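PDB 4LXR: protein spaetzle C-106 from Drosophila melanogaster, which acts as the disulfide-linked dimeric cytokine ligand of the Toll receptor, switching on Toll signalling in antifungal immunity and in dorsal-ventral patterning of the embryo. Local coordinates for the interface of chains A and B. Coordinates in Å, arbitrary orientation; residue numbers count along the deposited sequence, not the author numbering. Chains: chain A/B, Protein spaetzle C-106.

The interface of chains A and B. Residues chain A 64, 71, 100-104; chain B 5-9, 56.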
loop_
_atom_site.group_PDB
_atom_site.type_symbol
_atom_site.label_atom_id
_atom_site.label_comp_id
_atom_site.label_asym_id
_atom_site.label_seq_id
_atom_site.Cartn_x
_atom_site.Cartn_y
_atom_site.Cartn_z
ATOM N N TYR A 64 23.052 -16.569 3.766
ATOM C CA TYR A 64 22.697 -15.411 2.940
ATOM C C TYR A 64 21.907 -14.393 3.768
ATOM O O TYR A 64 20.939 -14.739 4.429
ATOM C CB TYR A 64 21.911 -15.834 1.694
ATOM C CG TYR A 64 22.696 -16.757 0.785
ATOM C CD1 TYR A 64 23.551 -16.249 -0.174
ATOM C CD2 TYR A 64 22.591 -18.144 0.904
ATOM C CE1 TYR A 64 24.295 -17.099 -1.016
ATOM C CE2 TYR A 64 23.323 -19.007 0.084
ATOM C CZ TYR A 64 24.170 -18.479 -0.873
ATOM O OH TYR A 64 24.892 -19.321 -1.691
ATOM N N HIS A 71 19.819 0.654 -6.494
ATOM C CA HIS A 71 20.728 0.680 -7.632
ATOM C C HIS A 71 20.492 1.945 -8.428
ATOM O O HIS A 71 19.414 2.556 -8.354
ATOM C CB HIS A 71 20.517 -0.538 -8.540
ATOM C CG HIS A 71 20.987 -1.825 -7.943
ATOM N ND1 HIS A 71 22.194 -2.404 -8.274
ATOM C CD2 HIS A 71 20.412 -2.650 -7.036
ATOM C CE1 HIS A 71 22.342 -3.527 -7.596
ATOM N NE2 HIS A 71 21.274 -3.702 -6.841
ATOM N N LYS A 100 16.477 -3.579 -5.348
ATOM C CA LYS A 100 16.704 -5.010 -5.553
ATOM C C LYS A 100 17.214 -5.690 -4.292
ATOM O O LYS A 100 17.984 -5.103 -3.531
ATOM C CB LYS A 100 17.709 -5.203 -6.691
ATOM C CG LYS A 100 17.365 -6.325 -7.644
ATOM C CD LYS A 100 18.053 -6.139 -8.986
ATOM C CE LYS A 100 19.560 -6.211 -8.859
ATOM N NZ LYS A 100 20.208 -6.376 -10.188
ATOM N N CYS A 101 16.784 -6.931 -4.075
ATOM C CA CYS A 101 17.240 -7.720 -2.928
ATOM C C CYS A 101 18.598 -8.379 -3.172
ATOM O O CYS A 101 18.732 -9.245 -4.019
ATOM C CB CYS A 101 16.206 -8.785 -2.564
ATOM S SG CYS A 101 16.637 -9.743 -1.109
ATOM N N ALA A 102 19.599 -7.949 -2.416
ATOM C CA ALA A 102 20.942 -8.501 -2.511
ATOM C C ALA A 102 21.117 -9.540 -1.422
ATOM O O ALA A 102 20.773 -9.291 -0.273
ATOM C CB ALA A 102 21.998 -7.386 -2.348
ATOM N N LEU A 103 21.636 -10.707 -1.780
ATOM C CA LEU A 103 21.926 -11.717 -0.773
ATOM C C LEU A 103 23.389 -11.557 -0.420
ATOM O O LEU A 103 24.259 -11.969 -1.179
ATOM C CB LEU A 103 21.640 -13.143 -1.289
ATOM C CG LEU A 103 20.219 -13.439 -1.804
ATOM C CD1 LEU A 103 19.987 -14.936 -2.049
ATOM C CD2 LEU A 103 19.144 -12.912 -0.866
ATOM N N LYS A 104 23.665 -10.913 0.706
ATOM C CA LYS A 104 25.044 -10.708 1.107
ATOM C C LYS A 104 25.626 -12.002 1.669
ATOM O O LYS A 104 24.956 -12.707 2.442
ATOM C CB LYS A 104 25.136 -9.606 2.154
ATOM C CG LYS A 104 24.695 -8.243 1.634
ATOM C CD LYS A 104 24.614 -7.241 2.758
ATOM C CE LYS A 104 25.107 -5.873 2.310
ATOM N NZ LYS A 104 24.419 -5.401 1.076
ATOM N N ASP B 5 30.542 -10.834 -1.099
ATOM C CA ASP B 5 30.011 -10.873 -2.447
ATOM C C ASP B 5 28.499 -10.826 -2.339
ATOM O O ASP B 5 27.907 -11.562 -1.562
ATOM C CB ASP B 5 30.436 -12.176 -3.118
ATOM C CG ASP B 5 30.082 -12.231 -4.592
ATOM O OD1 ASP B 5 30.141 -11.192 -5.293
ATOM O OD2 ASP B 5 29.766 -13.336 -5.055
ATOM N N GLU B 6 27.870 -9.958 -3.111
ATOM C CA GLU B 6 26.416 -9.879 -3.120
ATOM C C GLU B 6 25.882 -10.782 -4.211
ATOM O O GLU B 6 26.390 -10.788 -5.322
ATOM C CB GLU B 6 25.963 -8.449 -3.388
ATOM C CG GLU B 6 26.353 -7.476 -2.322
ATOM C CD GLU B 6 25.721 -6.116 -2.548
ATOM O OE1 GLU B 6 25.442 -5.785 -3.721
ATOM O OE2 GLU B 6 25.492 -5.390 -1.556
ATOM N N ARG B 7 24.865 -11.559 -3.895
ATOM C CA ARG B 7 24.262 -12.403 -4.900
ATOM C C ARG B 7 22.867 -11.854 -5.198
ATOM O O ARG B 7 22.199 -11.333 -4.318
ATOM C CB ARG B 7 24.171 -13.842 -4.401
ATOM C CG ARG B 7 25.500 -14.436 -3.975
ATOM C CD ARG B 7 26.520 -14.503 -5.128
ATOM N NE ARG B 7 26.169 -15.488 -6.149
ATOM C CZ ARG B 7 26.416 -16.798 -6.038
ATOM N NH1 ARG B 7 26.075 -17.628 -7.012
ATOM N NH2 ARG B 7 26.986 -17.281 -4.938
ATOM N N PHE B 8 22.435 -11.987 -6.441
ATOM C CA PHE B 8 21.110 -11.574 -6.823
ATOM C C PHE B 8 20.335 -12.747 -7.397
ATOM O O PHE B 8 20.921 -13.685 -7.936
ATOM C CB PHE B 8 21.215 -10.445 -7.839
ATOM C CG PHE B 8 21.818 -9.206 -7.272
ATOM C CD1 PHE B 8 21.058 -8.360 -6.474
ATOM C CD2 PHE B 8 23.150 -8.898 -7.500
ATOM C CE1 PHE B 8 21.607 -7.214 -5.938
ATOM C CE2 PHE B 8 23.708 -7.755 -6.961
ATOM C CZ PHE B 8 22.940 -6.914 -6.180
ATOM N N LEU B 9 19.016 -12.681 -7.286
ATOM C CA LEU B 9 18.144 -13.764 -7.750
ATOM C C LEU B 9 18.150 -13.925 -9.257
ATOM O O LEU B 9 17.857 -15.008 -9.782
ATOM C CB LEU B 9 16.716 -13.567 -7.247
ATOM C CG LEU B 9 16.557 -14.075 -5.812
ATOM C CD1 LEU B 9 17.289 -13.199 -4.821
ATOM C CD2 LEU B 9 15.095 -14.200 -5.447
ATOM N N PHE B 56 18.320 -19.178 -6.012
ATOM C CA PHE B 56 18.050 -19.054 -4.571
ATOM C C PHE B 56 16.562 -19.015 -4.253
ATOM O O PHE B 56 16.139 -18.421 -3.264
ATOM C CB PHE B 56 18.758 -17.822 -3.993
ATOM C CG PHE B 56 20.204 -17.738 -4.394
ATOM C CD1 PHE B 56 21.124 -18.662 -3.905
ATOM C CD2 PHE B 56 20.636 -16.770 -5.286
ATOM C CE1 PHE B 56 22.443 -18.615 -4.289
ATOM C CE2 PHE B 56 21.953 -16.716 -5.674
ATOM C CZ PHE B 56 22.866 -17.639 -5.173
HETATM O O HOH W 1 17.816 -9.978 -6.271
#
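In the disulfide-linked homodimer of this Spaetzle-family cystine-knot cytokine, the N-terminal strand 5-7 of chain B pairs antiparallel with strand 95-105 of chain A, an exchange repeated with the chains swapped. A:Leu103 and B:Arg7 bond reciprocally through their backbones. A:Leu103 N reaches B:Arg7 O at 2.7 Å, nearly straight (175° at H) and in the carbonyl plane, whereas B:Arg7 N meets A:Leu103 O at 2.8 Å from above its carbonyl plane. Beyond the paired segment, a water links A:Cys101 O to B:Leu9 N. On one side of the strand pair, B:Phe8, with CG anti to the carbonyl carbon (chi1 -65°), meets A:His71 tip to tip and edge-to-face, their planes 63° apart. From one phenyl face the imidazole turns its NE2-CE1 edge to the CE1/CZ rim, with B:Phe8 CZ in the imidazole plane and CE1 3.6 Å from A:His71 NE2. A:Lys100, bent at chi3, crosses over that same face, CE 3.5 Å from CD1 of B:Phe8 and NZ above the rim; A:Ala102 CB packs near CE1 from the other face. Alongside, the extended B:Glu6 and the bent A:Lys104 point the same way, and the ammonium NZ of A:Lys104 forms a salt bridge with the carboxylate OE2 of B:Glu6 at 2.8 Å, approaching from above the carboxylate plane. On the opposite side, A:Leu103 CD1 lies 3.7 Å from B:Phe56 CG. The A:Tyr64 hydroxyl OH approaches B:Phe56 CE1 at 3.6 Å, while the B:Arg7 guanidinium turns one face to the rim of B:Phe56.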